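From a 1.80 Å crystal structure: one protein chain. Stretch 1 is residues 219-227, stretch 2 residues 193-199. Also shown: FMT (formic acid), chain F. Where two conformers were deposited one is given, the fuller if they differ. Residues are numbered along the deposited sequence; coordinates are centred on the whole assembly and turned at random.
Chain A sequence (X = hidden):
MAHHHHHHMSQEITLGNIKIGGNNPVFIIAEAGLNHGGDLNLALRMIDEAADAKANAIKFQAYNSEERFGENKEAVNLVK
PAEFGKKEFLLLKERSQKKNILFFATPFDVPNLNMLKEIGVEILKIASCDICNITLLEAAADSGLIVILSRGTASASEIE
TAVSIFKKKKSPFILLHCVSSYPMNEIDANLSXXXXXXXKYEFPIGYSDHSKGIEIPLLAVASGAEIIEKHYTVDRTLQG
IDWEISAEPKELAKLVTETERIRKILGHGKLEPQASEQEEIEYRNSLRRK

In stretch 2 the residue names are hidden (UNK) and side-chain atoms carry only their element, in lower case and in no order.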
# COMPACT_ATOMS: atom_id res chain seq x y z
N LEU A 219 4.51 5.12 1.74
CA LEU A 219 3.44 4.58 0.91
C LEU A 219 3.93 3.39 0.10
O LEU A 219 3.17 2.43 -0.12
CB LEU A 219 2.86 5.67 -0.00
CG LEU A 219 2.08 6.77 0.73
CD1 LEU A 219 1.74 7.91 -0.20
CD2 LEU A 219 0.81 6.17 1.34
N ALA A 220 5.20 3.40 -0.32
CA ALA A 220 5.72 2.27 -1.07
C ALA A 220 5.76 1.01 -0.23
O ALA A 220 5.45 -0.08 -0.72
CB ALA A 220 7.11 2.59 -1.63
N VAL A 221 6.10 1.14 1.06
CA VAL A 221 6.01 0.01 1.99
C VAL A 221 4.58 -0.50 2.07
O VAL A 221 4.35 -1.71 2.01
CB VAL A 221 6.55 0.40 3.38
CG1 VAL A 221 6.29 -0.72 4.38
CG2 VAL A 221 8.03 0.72 3.32
N ALA A 222 3.60 0.40 2.22
CA ALA A 222 2.22 -0.05 2.26
C ALA A 222 1.81 -0.73 0.95
O ALA A 222 0.96 -1.63 0.95
CB ALA A 222 1.27 1.11 2.56
N SER A 223 2.41 -0.33 -0.17
CA SER A 223 2.08 -0.95 -1.44
C SER A 223 2.91 -2.20 -1.73
O SER A 223 2.82 -2.73 -2.84
CB SER A 223 2.24 0.07 -2.57
OG SER A 223 3.60 0.28 -2.88
N GLY A 224 3.70 -2.67 -0.77
CA GLY A 224 4.37 -3.96 -0.91
C GLY A 224 5.89 -3.94 -0.96
O GLY A 224 6.49 -5.02 -1.05
N ALA A 225 6.55 -2.79 -0.90
CA ALA A 225 8.02 -2.77 -1.00
C ALA A 225 8.67 -3.53 0.15
O ALA A 225 8.29 -3.36 1.32
CB ALA A 225 8.52 -1.33 -1.02
N GLU A 226 9.66 -4.35 -0.18
CA GLU A 226 10.40 -5.13 0.81
C GLU A 226 11.79 -4.57 1.07
O GLU A 226 12.48 -5.03 1.99
CB GLU A 226 10.51 -6.59 0.33
CG GLU A 226 9.17 -7.14 -0.16
CD GLU A 226 9.26 -8.55 -0.70
OE1 GLU A 226 9.15 -8.72 -1.94
OE2 GLU A 226 9.44 -9.48 0.11
N ILE A 227 12.21 -3.58 0.29
CA ILE A 227 13.46 -2.87 0.45
C ILE A 227 13.13 -1.41 0.16
O ILE A 227 12.33 -1.14 -0.74
CB ILE A 227 14.55 -3.37 -0.53
CG1 ILE A 227 14.82 -4.87 -0.35
CG2 ILE A 227 15.84 -2.57 -0.37
CD1 ILE A 227 13.93 -5.79 -1.21
N UNK A 193 3.43 -0.19 -9.60
CA UNK A 193 4.38 -1.03 -10.33
C UNK A 193 5.05 -2.05 -9.40
O UNK A 193 5.51 -3.10 -9.86
c UNK A 193 5.45 -0.17 -10.99
N UNK A 194 5.13 -1.74 -8.10
CA UNK A 194 5.70 -2.68 -7.14
C UNK A 194 4.90 -3.98 -7.14
O UNK A 194 5.47 -5.08 -7.20
c UNK A 194 6.69 0.06 -4.57
c UNK A 194 5.76 -2.04 -5.74
c UNK A 194 6.06 -3.11 -4.65
c UNK A 194 6.80 -0.90 -5.75
N UNK A 195 3.57 -3.89 -7.10
CA UNK A 195 2.76 -5.10 -7.11
C UNK A 195 2.82 -5.79 -8.47
O UNK A 195 2.77 -7.02 -8.54
c UNK A 195 1.31 -4.78 -6.74
o UNK A 195 1.12 -7.04 -5.07
c UNK A 195 1.09 -4.66 -5.27
c UNK A 195 1.35 -5.95 -4.53
n UNK A 195 1.83 -5.84 -3.30
N UNK A 196 2.87 -5.01 -9.55
CA UNK A 196 3.06 -5.59 -10.88
C UNK A 196 4.32 -6.44 -10.92
O UNK A 196 4.31 -7.56 -11.44
c UNK A 196 3.12 -4.48 -11.92
o UNK A 196 1.87 -3.79 -11.94
c UNK A 196 3.40 -5.05 -13.31
N UNK A 197 5.41 -5.92 -10.36
CA UNK A 197 6.66 -6.68 -10.33
C UNK A 197 6.56 -7.87 -9.39
O UNK A 197 7.09 -8.95 -9.70
c UNK A 197 8.20 -4.65 -10.90
c UNK A 197 7.81 -5.76 -9.91
c UNK A 197 8.79 -5.26 -12.17
c UNK A 197 9.20 -3.74 -10.23
N UNK A 198 5.91 -7.71 -8.23
CA UNK A 198 5.79 -8.83 -7.29
C UNK A 198 4.95 -9.95 -7.88
O UNK A 198 5.18 -11.13 -7.55
c UNK A 198 5.44 -7.08 -3.81
n UNK A 198 5.42 -7.44 -1.33
c UNK A 198 6.12 -7.57 -5.09
c UNK A 198 5.64 -8.07 -2.67
c UNK A 198 5.17 -8.37 -5.97
N UNK A 199 3.99 -9.62 -8.73
CA UNK A 199 3.21 -10.65 -9.41
C UNK A 199 4.00 -11.31 -10.53
O UNK A 199 3.76 -12.48 -10.84
o UNK A 199 1.37 -10.91 -10.95
c UNK A 199 1.92 -10.06 -9.96
C FMT F . 2.55 -11.78 -14.23
O1 FMT F . 2.98 -11.10 -15.16
O2 FMT F . 1.87 -11.34 -13.30
O HOH W 1 2.27 -1.74 -5.39

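Position 193 carries a single side-chain carbon and makes no contact with stretch 1. One carbon alone is alanine, A193, a small residue well suited to a buried turn of helix.

Position 194 has four carbons, forked at the first, and its CA-to-CB bond points toward stretch 1. The end of its two-carbon arm lies near CB of A220, OG of S223 and CB of A225, its short arm near C of G224. A beta-branched, four-carbon side chain is isoleucine, I194. Its CD1 lies 3.9 Å from CB of A220, 4.2 Å from CB of A225 and 3.5 Å from OG of S223, while CG2 rests 3.8 Å from C of G224. A branched apolar side chain fits here because it can cover two small alanines and the turn between them at once.

Position 195 shows three carbons, the third bearing one oxygen and one nitrogen; the nitrogen reaches O of S223. This terminal amide identifies glutamine, Q195. Although its CA-to-CB bond points sideways, its end comes nearer, and NE2 donates a hydrogen bond to O of S223 (3.3 Å, 156°). A water adds a second link, donating to O of S223 and accepting a weak hydrogen bond from N of Q195.

At position 196, one carbon carries an oxygen and a carbon: threonine, T196. It lies out of reach of stretch 1, and its hydroxyl is satisfied elsewhere in the structure.

Position 197 has four carbons, forked at the second, the pattern of leucine, L197. It too is buried without touching stretch 1, as suits an apolar side chain on another side of the helix.

Position 198 is a row of four carbons ending in a nitrogen that reaches O of G224, hence lysine, K198. The chain is long enough for NZ to donate to O of G224 at 2.7 Å, and NZ also forms a long salt bridge with OE1 of E226 (4.0 Å).

Position 199 has one carbon, then one oxygen: serine, S199. Exposed and remote from stretch 1, its OG donates a very short hydrogen bond to O2 of the formic acid, 2.4 Å away.

The contact sets one face of a helix against the turn where another helix ends. I194 supplies the apolar packing, while Q195 and K198 bind successive carbonyls, those of S223 and G224. Glycine is demanded at 224 by its backbone angles, and an ideal CB there would also clash with NE2 of Q195 at 2.6 Å. Within the turn, OG of S223 donates to O of A220 (2.9 Å).

Stretch 2, residues 193-199: AIQTLKS
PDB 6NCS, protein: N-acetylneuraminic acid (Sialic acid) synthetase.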